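Long-range contacts in SAM-dependent methyltransferase (Pyrococcus horikoshii, PDB 1WZN), which probably transfers methyl groups from S-adenosyl-L-methionine to a substrate not yet identified, and is seen here with the product S-adenosyl-L-homocysteine bound: residues A[47-52]-A[109-114]; A[115-120]-A[205-210]; A[123-128]-A[216-221]. One frame throughout, in Å; residues are numbered along the deposited sequence.

Interaction 1. Residues A[47-52]-A[109-114]; sequences DLACGT and VTMFFS. With SAH (S-adenosyl-L-homocysteine), chain F.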
loop_
_atom_site.group_PDB
_atom_site.type_symbol
_atom_site.label_atom_id
_atom_site.label_comp_id
_atom_site.label_asym_id
_atom_site.label_seq_id
_atom_site.Cartn_x
_atom_site.Cartn_y
_atom_site.Cartn_z
ATOM N N ASP A 47 -19.518 33.389 -16.337
ATOM C CA ASP A 47 -19.026 32.248 -15.570
ATOM C C ASP A 47 -19.861 31.018 -15.943
ATOM O O ASP A 47 -21.002 30.878 -15.512
ATOM C CB ASP A 47 -19.117 32.540 -14.064
ATOM C CG ASP A 47 -18.495 31.441 -13.221
ATOM O OD1 ASP A 47 -17.510 30.832 -13.694
ATOM O OD2 ASP A 47 -18.979 31.192 -12.095
ATOM N N LEU A 48 -19.274 30.140 -16.758
ATOM C CA LEU A 48 -19.937 28.931 -17.251
ATOM C C LEU A 48 -19.957 27.788 -16.232
ATOM O O LEU A 48 -18.959 27.535 -15.566
ATOM C CB LEU A 48 -19.240 28.466 -18.539
ATOM C CG LEU A 48 -19.185 29.489 -19.695
ATOM C CD1 LEU A 48 -18.265 28.967 -20.801
ATOM C CD2 LEU A 48 -20.577 29.726 -20.255
ATOM N N ALA A 49 -21.088 27.085 -16.160
ATOM C CA ALA A 49 -21.294 25.987 -15.209
ATOM C C ALA A 49 -20.970 26.549 -13.831
ATOM O O ALA A 49 -20.164 25.994 -13.083
ATOM C CB ALA A 49 -20.389 24.796 -15.546
ATOM N N CYS A 50 -21.632 27.659 -13.504
ATOM C CA CYS A 50 -21.405 28.378 -12.252
ATOM C C CYS A 50 -21.828 27.712 -10.953
ATOM O O CYS A 50 -21.447 28.181 -9.882
ATOM C CB CYS A 50 -22.063 29.762 -12.323
ATOM S SG CYS A 50 -23.858 29.700 -12.438
ATOM N N GLY A 51 -22.617 26.645 -11.036
ATOM C CA GLY A 51 -23.057 25.955 -9.830
ATOM C C GLY A 51 -23.738 26.877 -8.831
ATOM O O GLY A 51 -24.578 27.692 -9.217
ATOM N N THR A 52 -23.385 26.742 -7.554
ATOM C CA THR A 52 -23.944 27.575 -6.488
ATOM C C THR A 52 -23.307 28.965 -6.478
ATOM O O THR A 52 -23.549 29.769 -5.572
ATOM C CB THR A 52 -23.734 26.946 -5.107
ATOM O OG1 THR A 52 -22.330 26.873 -4.831
ATOM C CG2 THR A 52 -24.355 25.545 -5.056
ATOM N N VAL A 109 -14.273 34.903 -19.835
ATOM C CA VAL A 109 -15.180 33.780 -19.664
ATOM C C VAL A 109 -14.437 32.834 -18.736
ATOM O O VAL A 109 -13.247 32.581 -18.935
ATOM C CB VAL A 109 -15.452 33.054 -20.996
ATOM C CG1 VAL A 109 -16.330 31.827 -20.750
ATOM C CG2 VAL A 109 -16.143 34.005 -21.983
ATOM N N THR A 110 -15.126 32.332 -17.719
ATOM C CA THR A 110 -14.506 31.420 -16.768
ATOM C C THR A 110 -15.300 30.128 -16.617
ATOM O O THR A 110 -16.499 30.073 -16.889
ATOM C CB THR A 110 -14.392 32.061 -15.356
ATOM O OG1 THR A 110 -15.697 32.448 -14.900
ATOM C CG2 THR A 110 -13.492 33.290 -15.383
ATOM N N MET A 111 -14.603 29.079 -16.202
ATOM C CA MET A 111 -15.222 27.790 -15.934
ATOM C C MET A 111 -14.378 27.267 -14.797
ATOM O O MET A 111 -13.256 26.808 -15.009
ATOM C CB MET A 111 -15.147 26.847 -17.128
ATOM C CG MET A 111 -15.757 25.488 -16.808
ATOM S SD MET A 111 -16.051 24.468 -18.257
ATOM C CE MET A 111 -17.638 25.099 -18.751
ATOM N N PHE A 112 -14.927 27.345 -13.591
ATOM C CA PHE A 112 -14.209 26.954 -12.387
ATOM C C PHE A 112 -14.481 25.575 -11.815
ATOM O O PHE A 112 -15.592 25.045 -11.895
ATOM C CB PHE A 112 -14.475 27.979 -11.274
ATOM C CG PHE A 112 -13.936 29.355 -11.556
ATOM C CD1 PHE A 112 -12.564 29.600 -11.538
ATOM C CD2 PHE A 112 -14.801 30.410 -11.825
ATOM C CE1 PHE A 112 -12.061 30.880 -11.783
ATOM C CE2 PHE A 112 -14.310 31.691 -12.071
ATOM C CZ PHE A 112 -12.940 31.929 -12.049
ATOM N N PHE A 113 -13.429 25.016 -11.230
ATOM C CA PHE A 113 -13.470 23.736 -10.540
ATOM C C PHE A 113 -13.617 22.446 -11.340
ATOM O O PHE A 113 -14.576 21.686 -11.162
ATOM C CB PHE A 113 -14.531 23.799 -9.428
ATOM C CG PHE A 113 -14.329 22.780 -8.328
ATOM C CD1 PHE A 113 -13.054 22.502 -7.839
ATOM C CD2 PHE A 113 -15.415 22.107 -7.777
ATOM C CE1 PHE A 113 -12.865 21.565 -6.816
ATOM C CE2 PHE A 113 -15.235 21.168 -6.753
ATOM C CZ PHE A 113 -13.956 20.899 -6.277
ATOM N N SER A 114 -12.655 22.215 -12.230
ATOM C CA SER A 114 -12.578 20.982 -13.013
ATOM C C SER A 114 -13.723 20.607 -13.927
ATOM O O SER A 114 -13.799 19.459 -14.366
ATOM C CB SER A 114 -12.342 19.812 -12.058
ATOM O OG SER A 114 -11.403 20.175 -11.062
HETATM N N SAH F . -18.200 26.540 -10.977
HETATM C CA SAH F . -18.818 26.024 -9.682
HETATM C CB SAH F . -19.412 24.643 -9.728
HETATM C CG SAH F . -18.558 23.425 -10.043
HETATM S SD SAH F . -19.719 21.986 -10.078
HETATM C C SAH F . -17.676 26.134 -8.575
HETATM O O SAH F . -16.553 26.576 -8.882
HETATM O OXT SAH F . -18.012 25.755 -7.384
HETATM C "C5'" SAH F . -19.898 21.613 -11.780
HETATM C "C4'" SAH F . -21.150 22.390 -12.418
HETATM O "O4'" SAH F . -21.146 21.932 -13.775
HETATM C "C3'" SAH F . -22.512 21.999 -11.892
HETATM O "O3'" SAH F . -23.166 23.127 -11.308
HETATM C "C2'" SAH F . -23.233 21.407 -13.172
HETATM O "O2'" SAH F . -24.637 21.636 -13.161
HETATM C "C1'" SAH F . -22.496 22.102 -14.303
HETATM N N9 SAH F . -22.549 21.547 -15.524
HETATM C C8 SAH F . -22.172 20.304 -16.015
HETATM N N7 SAH F . -22.373 20.121 -17.278
HETATM C C5 SAH F . -22.946 21.346 -17.721
HETATM C C6 SAH F . -23.387 21.768 -19.020
HETATM N N6 SAH F . -23.322 20.999 -20.115
HETATM N N1 SAH F . -23.895 23.050 -19.069
HETATM C C2 SAH F . -23.978 23.864 -17.978
HETATM N N3 SAH F . -23.563 23.493 -16.715
HETATM C C4 SAH F . -23.062 22.228 -16.662
HETATM O O HOH W 1 -17.603 28.134 -13.254
HETATM O O HOH W 2 -17.627 25.033 -13.756
#
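Two hydrogen bonds join these neighbouring parallel strand ends directly. Leu48 N gives its proton to Thr110 O at 2.8 Å, meeting the carbonyl almost head-on with a C=O...N angle of 164°. One residue back, Asp47 and Thr110 form a parallel bridge with both side chains on the same face of the sheet. The aspartate CG stands anti to its backbone N (chi1 -175°), which carries OD1 to the threonine; Thr110 OG1 donates to Asp47 OD1 at 2.7 Å from above the carboxylate plane. The other oxygen, OD2, is bonded to Thr56, so both ends of the buried carboxylate are held.

Beyond the bridge the strands part, and water fills in. Water 1 accepts from Phe112 N; Asp47 OD1 and Leu48 O, both 2.7 Å from it, are within reach of its protons, though which of them are used stays open. This divergence at the carboxyl ends of strands 44-48 and 106-111 is where a Rossmann-like methyltransferase takes its cofactor; the first strand ends at Leu48, and Ala49, Cys50 and Gly51 begin the glycine-containing loop. The amino group of S-adenosyl-L-homocysteine spans the gap: its N donates to Ala49 O at 2.9 Å and to Phe112 O at 3.1 Å. At Gly51, where phi is positive, a side chain would run into the cofactor's CB.

Apolar contacts lie on the other face. Leu48 CD1 presses on Val109 CG1 at a tight 3.5 Å, while the Met111 chain bends at chi3 to set CE against Leu48 CB, 3.7 Å away.

Interaction 2. Residues A[115-120]-A[205-210]; sequences TIMYFD and DELNIY. With MG (magnesium ion), chain E; SAH (S-adenosyl-L-homocysteine), chain F.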
loop_
_atom_site.group_PDB
_atom_site.type_symbol
_atom_site.label_atom_id
_atom_site.label_comp_id
_atom_site.label_asym_id
_atom_site.label_seq_id
_atom_site.Cartn_x
_atom_site.Cartn_y
_atom_site.Cartn_z
ATOM N N THR A 115 -14.604 21.545 -14.247
ATOM C CA THR A 115 -15.734 21.202 -15.093
ATOM C C THR A 115 -15.428 20.770 -16.524
ATOM O O THR A 115 -16.263 20.121 -17.153
ATOM C CB THR A 115 -16.776 22.338 -15.087
ATOM O OG1 THR A 115 -17.207 22.549 -13.739
ATOM C CG2 THR A 115 -17.996 21.972 -15.936
ATOM N N ILE A 116 -14.250 21.082 -17.059
ATOM C CA ILE A 116 -13.987 20.626 -18.424
ATOM C C ILE A 116 -13.994 19.106 -18.488
ATOM O O ILE A 116 -14.176 18.530 -19.561
ATOM C CB ILE A 116 -12.627 21.113 -19.002
ATOM C CG1 ILE A 116 -11.472 20.654 -18.115
ATOM C CG2 ILE A 116 -12.648 22.622 -19.186
ATOM C CD1 ILE A 116 -10.109 20.925 -18.728
ATOM N N MET A 117 -13.816 18.456 -17.339
ATOM C CA MET A 117 -13.791 16.995 -17.294
ATOM C C MET A 117 -15.124 16.345 -17.651
ATOM O O MET A 117 -15.173 15.154 -17.956
ATOM C CB MET A 117 -13.328 16.514 -15.914
ATOM C CG MET A 117 -11.863 16.817 -15.631
ATOM S SD MET A 117 -11.288 16.210 -14.030
ATOM C CE MET A 117 -11.181 14.442 -14.347
ATOM N N TYR A 118 -16.209 17.116 -17.619
ATOM C CA TYR A 118 -17.513 16.567 -17.970
ATOM C C TYR A 118 -17.664 16.418 -19.479
ATOM O O TYR A 118 -18.595 15.769 -19.950
ATOM C CB TYR A 118 -18.644 17.463 -17.438
ATOM C CG TYR A 118 -19.017 17.178 -16.006
ATOM C CD1 TYR A 118 -19.880 16.128 -15.684
ATOM C CD2 TYR A 118 -18.450 17.905 -14.964
ATOM C CE1 TYR A 118 -20.158 15.809 -14.354
ATOM C CE2 TYR A 118 -18.718 17.590 -13.635
ATOM C CZ TYR A 118 -19.569 16.540 -13.339
ATOM O OH TYR A 118 -19.806 16.210 -12.023
ATOM N N PHE A 119 -16.731 16.993 -20.235
ATOM C CA PHE A 119 -16.814 16.965 -21.695
ATOM C C PHE A 119 -15.754 16.128 -22.393
ATOM O O PHE A 119 -14.575 16.211 -22.044
ATOM C CB PHE A 119 -16.735 18.403 -22.213
ATOM C CG PHE A 119 -17.711 19.326 -21.552
ATOM C CD1 PHE A 119 -19.059 19.267 -21.869
ATOM C CD2 PHE A 119 -17.290 20.220 -20.570
ATOM C CE1 PHE A 119 -19.982 20.087 -21.215
ATOM C CE2 PHE A 119 -18.204 21.042 -19.910
ATOM C CZ PHE A 119 -19.549 20.975 -20.233
ATOM N N ASP A 120 -16.168 15.327 -23.378
ATOM C CA ASP A 120 -15.200 14.522 -24.122
ATOM C C ASP A 120 -14.508 15.434 -25.130
ATOM O O ASP A 120 -14.826 16.623 -25.204
ATOM C CB ASP A 120 -15.854 13.312 -24.830
ATOM C CG ASP A 120 -16.990 13.694 -25.782
ATOM O OD1 ASP A 120 -17.013 14.817 -26.334
ATOM O OD2 ASP A 120 -17.864 12.826 -25.997
ATOM N N ASP A 205 -20.781 9.970 -11.849
ATOM C CA ASP A 205 -20.590 10.700 -13.095
ATOM C C ASP A 205 -19.414 10.193 -13.904
ATOM O O ASP A 205 -18.387 9.815 -13.348
ATOM C CB ASP A 205 -20.353 12.184 -12.821
ATOM C CG ASP A 205 -21.504 12.839 -12.095
ATOM O OD1 ASP A 205 -22.668 12.526 -12.418
ATOM O OD2 ASP A 205 -21.233 13.678 -11.214
ATOM N N GLU A 206 -19.569 10.209 -15.222
ATOM C CA GLU A 206 -18.499 9.791 -16.110
ATOM C C GLU A 206 -17.680 11.036 -16.427
ATOM O O GLU A 206 -18.216 12.025 -16.932
ATOM C CB GLU A 206 -19.064 9.213 -17.406
ATOM C CG GLU A 206 -17.976 8.771 -18.375
ATOM C CD GLU A 206 -18.529 8.254 -19.688
ATOM O OE1 GLU A 206 -19.060 9.067 -20.473
ATOM O OE2 GLU A 206 -18.430 7.033 -19.933
ATOM N N LEU A 207 -16.390 10.996 -16.122
ATOM C CA LEU A 207 -15.526 12.140 -16.376
ATOM C C LEU A 207 -14.439 11.793 -17.378
ATOM O O LEU A 207 -14.141 10.620 -17.603
ATOM C CB LEU A 207 -14.900 12.628 -15.066
ATOM C CG LEU A 207 -15.920 13.065 -14.010
ATOM C CD1 LEU A 207 -15.197 13.455 -12.733
ATOM C CD2 LEU A 207 -16.747 14.234 -14.540
ATOM N N ASN A 208 -13.846 12.825 -17.964
ATOM C CA ASN A 208 -12.802 12.663 -18.967
ATOM C C ASN A 208 -11.459 13.136 -18.429
ATOM O O ASN A 208 -11.372 14.184 -17.789
ATOM C CB ASN A 208 -13.190 13.459 -20.210
ATOM C CG ASN A 208 -14.470 12.951 -20.838
ATOM O OD1 ASN A 208 -14.452 12.015 -21.635
ATOM N ND2 ASN A 208 -15.594 13.551 -20.461
ATOM N N ILE A 209 -10.417 12.357 -18.697
ATOM C CA ILE A 209 -9.069 12.665 -18.232
ATOM C C ILE A 209 -8.237 13.352 -19.313
ATOM O O ILE A 209 -8.094 12.831 -20.423
ATOM C CB ILE A 209 -8.339 11.378 -17.805
ATOM C CG1 ILE A 209 -9.183 10.622 -16.777
ATOM C CG2 ILE A 209 -6.967 11.724 -17.233
ATOM C CD1 ILE A 209 -8.661 9.224 -16.461
ATOM N N TYR A 210 -7.678 14.508 -18.966
ATOM C CA TYR A 210 -6.863 15.299 -19.883
ATOM C C TYR A 210 -5.555 15.729 -19.231
ATOM O O TYR A 210 -5.510 15.972 -18.025
ATOM C CB TYR A 210 -7.603 16.575 -20.287
ATOM C CG TYR A 210 -8.861 16.381 -21.096
ATOM C CD1 TYR A 210 -8.801 16.035 -22.443
ATOM C CD2 TYR A 210 -10.116 16.588 -20.523
ATOM C CE1 TYR A 210 -9.958 15.908 -23.205
ATOM C CE2 TYR A 210 -11.278 16.460 -21.272
ATOM C CZ TYR A 210 -11.190 16.120 -22.613
ATOM O OH TYR A 210 -12.339 15.983 -23.352
HETATM MG MG MG E . -19.108 12.489 -27.991
HETATM N N SAH F . -18.200 26.540 -10.977
HETATM C CA SAH F . -18.818 26.024 -9.682
HETATM C CB SAH F . -19.412 24.643 -9.728
HETATM C CG SAH F . -18.558 23.425 -10.043
HETATM S SD SAH F . -19.719 21.986 -10.078
HETATM C C SAH F . -17.676 26.134 -8.575
HETATM O O SAH F . -16.553 26.576 -8.882
HETATM O OXT SAH F . -18.012 25.755 -7.384
HETATM C "C5'" SAH F . -19.898 21.613 -11.780
HETATM C "C4'" SAH F . -21.150 22.390 -12.418
HETATM O "O4'" SAH F . -21.146 21.932 -13.775
HETATM C "C3'" SAH F . -22.512 21.999 -11.892
HETATM O "O3'" SAH F . -23.166 23.127 -11.308
HETATM C "C2'" SAH F . -23.233 21.407 -13.172
HETATM O "O2'" SAH F . -24.637 21.636 -13.161
HETATM C "C1'" SAH F . -22.496 22.102 -14.303
HETATM N N9 SAH F . -22.549 21.547 -15.524
HETATM C C8 SAH F . -22.172 20.304 -16.015
HETATM N N7 SAH F . -22.373 20.121 -17.278
HETATM C C5 SAH F . -22.946 21.346 -17.721
HETATM C C6 SAH F . -23.387 21.768 -19.020
HETATM N N6 SAH F . -23.322 20.999 -20.115
HETATM N N1 SAH F . -23.895 23.050 -19.069
HETATM C C2 SAH F . -23.978 23.864 -17.978
HETATM N N3 SAH F . -23.563 23.493 -16.715
HETATM C C4 SAH F . -23.062 22.228 -16.662
HETATM O O HOH W 3 -19.517 13.309 -19.116
HETATM O O HOH W 4 -19.064 14.483 -28.023
HETATM O O HOH W 5 -17.481 12.103 -29.260
#
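Leu207 runs alongside the Tyr118 ring in the same direction, its methyl CD2 squarely over one face, 3.7 Å from the centroid and 7° off the normal: a CH-pi contact. At the ring's edge, Asp205 OD2 lies in plane, 3.0 Å from Tyr118 OH; the hydroxyl also bonds to Tyr5, so its proton is not assigned, and the carboxylate, turned 62° from the ring, has OD1 bonded to Tyr2 N. An alanine in place of Tyr118 would remove ring and hydroxyl together and would probably leave Leu207 without its flat partner and loosen the link to Asp205.

Asn208 points at the 3-10 turn and grips one oxygen twice. Its backbone N reaches Met117 O in the carbonyl plane at 2.7 Å, and ND2 reaches the same oxygen from above that plane at 3.0 Å, pinning the turn to strand 198-208; OD1 turns to Lys182. Tyr210 brings Phe119 O to its ring edge, in plane.

Asp120 N-caps helix 121-134 through OD1, bonded to Asp123 N, while OD2 binds magnesium at 2.4 Å. Phe119 CE1, near N6 of S-adenosyl-L-homocysteine, places the turn beside the adenine, and the metal and helix end probably help keep Asp120 ionised.

Interaction 3. Residues A[123-128]-A[216-221]; sequences DLRKLF and RLLAEK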
loop_
_atom_site.group_PDB
_atom_site.type_symbol
_atom_site.label_atom_id
_atom_site.label_comp_id
_atom_site.label_asym_id
_atom_site.label_seq_id
_atom_site.Cartn_x
_atom_site.Cartn_y
_atom_site.Cartn_z
ATOM N N ASP A 123 -16.885 17.509 -27.546
ATOM C CA ASP A 123 -17.640 18.535 -26.834
ATOM C C ASP A 123 -16.730 19.628 -26.291
ATOM O O ASP A 123 -17.134 20.784 -26.195
ATOM C CB ASP A 123 -18.457 17.919 -25.691
ATOM C CG ASP A 123 -19.699 17.201 -26.186
ATOM O OD1 ASP A 123 -20.095 17.429 -27.348
ATOM O OD2 ASP A 123 -20.295 16.424 -25.413
ATOM N N LEU A 124 -15.500 19.270 -25.935
ATOM C CA LEU A 124 -14.571 20.262 -25.413
ATOM C C LEU A 124 -14.186 21.226 -26.537
ATOM O O LEU A 124 -14.071 22.436 -26.315
ATOM C CB LEU A 124 -13.324 19.581 -24.824
ATOM C CG LEU A 124 -12.434 20.430 -23.912
ATOM C CD1 LEU A 124 -13.270 21.058 -22.790
ATOM C CD2 LEU A 124 -11.324 19.565 -23.330
ATOM N N ARG A 125 -13.998 20.704 -27.749
ATOM C CA ARG A 125 -13.658 21.574 -28.874
ATOM C C ARG A 125 -14.833 22.505 -29.147
ATOM O O ARG A 125 -14.645 23.686 -29.449
ATOM C CB ARG A 125 -13.364 20.767 -30.142
ATOM C CG ARG A 125 -12.087 19.943 -30.107
ATOM C CD ARG A 125 -11.737 19.455 -31.506
ATOM N NE ARG A 125 -10.464 18.739 -31.542
ATOM C CZ ARG A 125 -9.772 18.502 -32.654
ATOM N NH1 ARG A 125 -10.228 18.926 -33.824
ATOM N NH2 ARG A 125 -8.627 17.836 -32.598
ATOM N N LYS A 126 -16.043 21.967 -29.042
ATOM C CA LYS A 126 -17.247 22.757 -29.278
ATOM C C LYS A 126 -17.338 23.869 -28.240
ATOM O O LYS A 126 -17.702 25.001 -28.556
ATOM C CB LYS A 126 -18.496 21.878 -29.196
ATOM C CG LYS A 126 -19.794 22.644 -29.438
ATOM C CD LYS A 126 -21.010 21.727 -29.432
ATOM C CE LYS A 126 -22.271 22.491 -29.812
ATOM N NZ LYS A 126 -23.486 21.619 -29.820
ATOM N N LEU A 127 -17.017 23.530 -26.996
ATOM C CA LEU A 127 -17.044 24.503 -25.906
ATOM C C LEU A 127 -16.055 25.639 -26.153
ATOM O O LEU A 127 -16.414 26.813 -26.063
ATOM C CB LEU A 127 -16.702 23.824 -24.572
ATOM C CG LEU A 127 -16.562 24.759 -23.359
ATOM C CD1 LEU A 127 -17.884 25.477 -23.104
ATOM C CD2 LEU A 127 -16.149 23.952 -22.132
ATOM N N PHE A 128 -14.807 25.289 -26.446
ATOM C CA PHE A 128 -13.776 26.288 -26.689
ATOM C C PHE A 128 -14.160 27.187 -27.859
ATOM O O PHE A 128 -13.880 28.385 -27.849
ATOM C CB PHE A 128 -12.421 25.629 -26.983
ATOM C CG PHE A 128 -11.806 24.913 -25.801
ATOM C CD1 PHE A 128 -12.198 25.200 -24.499
ATOM C CD2 PHE A 128 -10.799 23.974 -25.999
ATOM C CE1 PHE A 128 -11.596 24.563 -23.411
ATOM C CE2 PHE A 128 -10.194 23.335 -24.923
ATOM C CZ PHE A 128 -10.592 23.629 -23.627
ATOM N N ARG A 216 -4.066 22.321 -23.907
ATOM C CA ARG A 216 -3.440 23.396 -24.671
ATOM C C ARG A 216 -3.577 23.153 -26.173
ATOM O O ARG A 216 -3.926 24.066 -26.927
ATOM C CB ARG A 216 -1.959 23.550 -24.302
ATOM C CG ARG A 216 -1.225 24.541 -25.204
ATOM C CD ARG A 216 0.171 24.896 -24.707
ATOM N NE ARG A 216 1.070 23.749 -24.654
ATOM C CZ ARG A 216 1.392 22.991 -25.698
ATOM N NH1 ARG A 216 0.890 23.250 -26.898
ATOM N NH2 ARG A 216 2.222 21.973 -25.539
ATOM N N LEU A 217 -3.312 21.922 -26.608
ATOM C CA LEU A 217 -3.420 21.570 -28.022
ATOM C C LEU A 217 -4.846 21.753 -28.528
ATOM O O LEU A 217 -5.066 22.164 -29.669
ATOM C CB LEU A 217 -2.996 20.114 -28.251
ATOM C CG LEU A 217 -1.524 19.756 -28.051
ATOM C CD1 LEU A 217 -1.362 18.244 -28.146
ATOM C CD2 LEU A 217 -0.668 20.461 -29.101
ATOM N N LEU A 218 -5.821 21.435 -27.685
ATOM C CA LEU A 218 -7.213 21.583 -28.082
ATOM C C LEU A 218 -7.629 23.053 -28.070
ATOM O O LEU A 218 -8.432 23.479 -28.895
ATOM C CB LEU A 218 -8.115 20.767 -27.151
ATOM C CG LEU A 218 -7.948 19.247 -27.258
ATOM C CD1 LEU A 218 -8.607 18.561 -26.072
ATOM C CD2 LEU A 218 -8.548 18.764 -28.567
ATOM N N ALA A 219 -7.064 23.823 -27.145
ATOM C CA ALA A 219 -7.386 25.245 -27.005
ATOM C C ALA A 219 -6.693 26.167 -28.011
ATOM O O ALA A 219 -7.281 27.157 -28.452
ATOM C CB ALA A 219 -7.062 25.704 -25.595
ATOM N N GLU A 220 -5.447 25.857 -28.364
ATOM C CA GLU A 220 -4.703 26.693 -29.307
ATOM C C GLU A 220 -5.414 26.809 -30.648
ATOM O O GLU A 220 -5.125 27.701 -31.439
ATOM C CB GLU A 220 -3.286 26.147 -29.519
ATOM C CG GLU A 220 -2.427 26.175 -28.264
ATOM C CD GLU A 220 -0.997 25.728 -28.512
ATOM O OE1 GLU A 220 -0.800 24.774 -29.299
ATOM O OE2 GLU A 220 -0.076 26.321 -27.909
ATOM N N LYS A 221 -6.352 25.906 -30.896
ATOM C CA LYS A 221 -7.100 25.917 -32.140
ATOM C C LYS A 221 -8.168 27.019 -32.141
ATOM O O LYS A 221 -8.717 27.350 -33.191
ATOM C CB LYS A 221 -7.772 24.557 -32.342
ATOM C CG LYS A 221 -6.832 23.354 -32.197
ATOM C CD LYS A 221 -7.592 22.038 -32.350
ATOM C CE LYS A 221 -6.652 20.835 -32.319
ATOM N NZ LYS A 221 -5.640 20.880 -33.417
#
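Leu218 is the centre of the close-packed side, directed from helix 212-219 at helix 121-134. Its CD1 meets Leu124 CD2 at 4.0 Å, the two side chains crossing at about a right angle, and its CB lies in the plane of the Phe128 ring, at the edge. The same ring edge meets Ala219, CE2 lying 4.0 Å from Ala219 CB. Phe128 CG is anti to its carbonyl carbon (chi1 -68°), which brings one ring face over Leu124 O, a turn earlier in its own helix.

The other side is more exposed and made by long polar chains. Arg125, extended from CG to NE, brings the edge of its guanidinium to Leu218 CD2, 3.5 Å from NE; this NE, like Leu218 O, is buried without a polar partner. Lys221 CE sits over one face of that group, 3.6 Å from Arg125 NH2, its chain bent at the last torsion. The like charges, Arg125 NH2 and Lys221 NZ, stay 4.3 Å apart, so this side probably adds little beyond contact of the aliphatic parts.

Tyr222 touches both Arg125 and Phe128, Val226 of strand 225-230 touches Ala219, and Leu217 of the second subunit packs on Arg125 and Leu218.

From the N terminus, interaction 1 comes first, closing a loop of 56 residues between strands 44-48 and 106-111 inside the central sheet. The chain then passes directly into 115-120 and helix 121-134, which open interactions 2 and 3. These two cross: their partners come in the same order, 205-210 ending the long antiparallel sheet and 216-221 following on helix 212-219. Interaction 2 ties the end of that sheet to the cofactor loop, and interaction 3 ties helix 121-134 to helix 212-219. The three touch one another directly: Ala49 meets Thr115, Leu127 packs on Met111 and Leu48, and Tyr210 lies against Leu124. Interactions 1 and 2 both touch S-adenosyl-L-homocysteine.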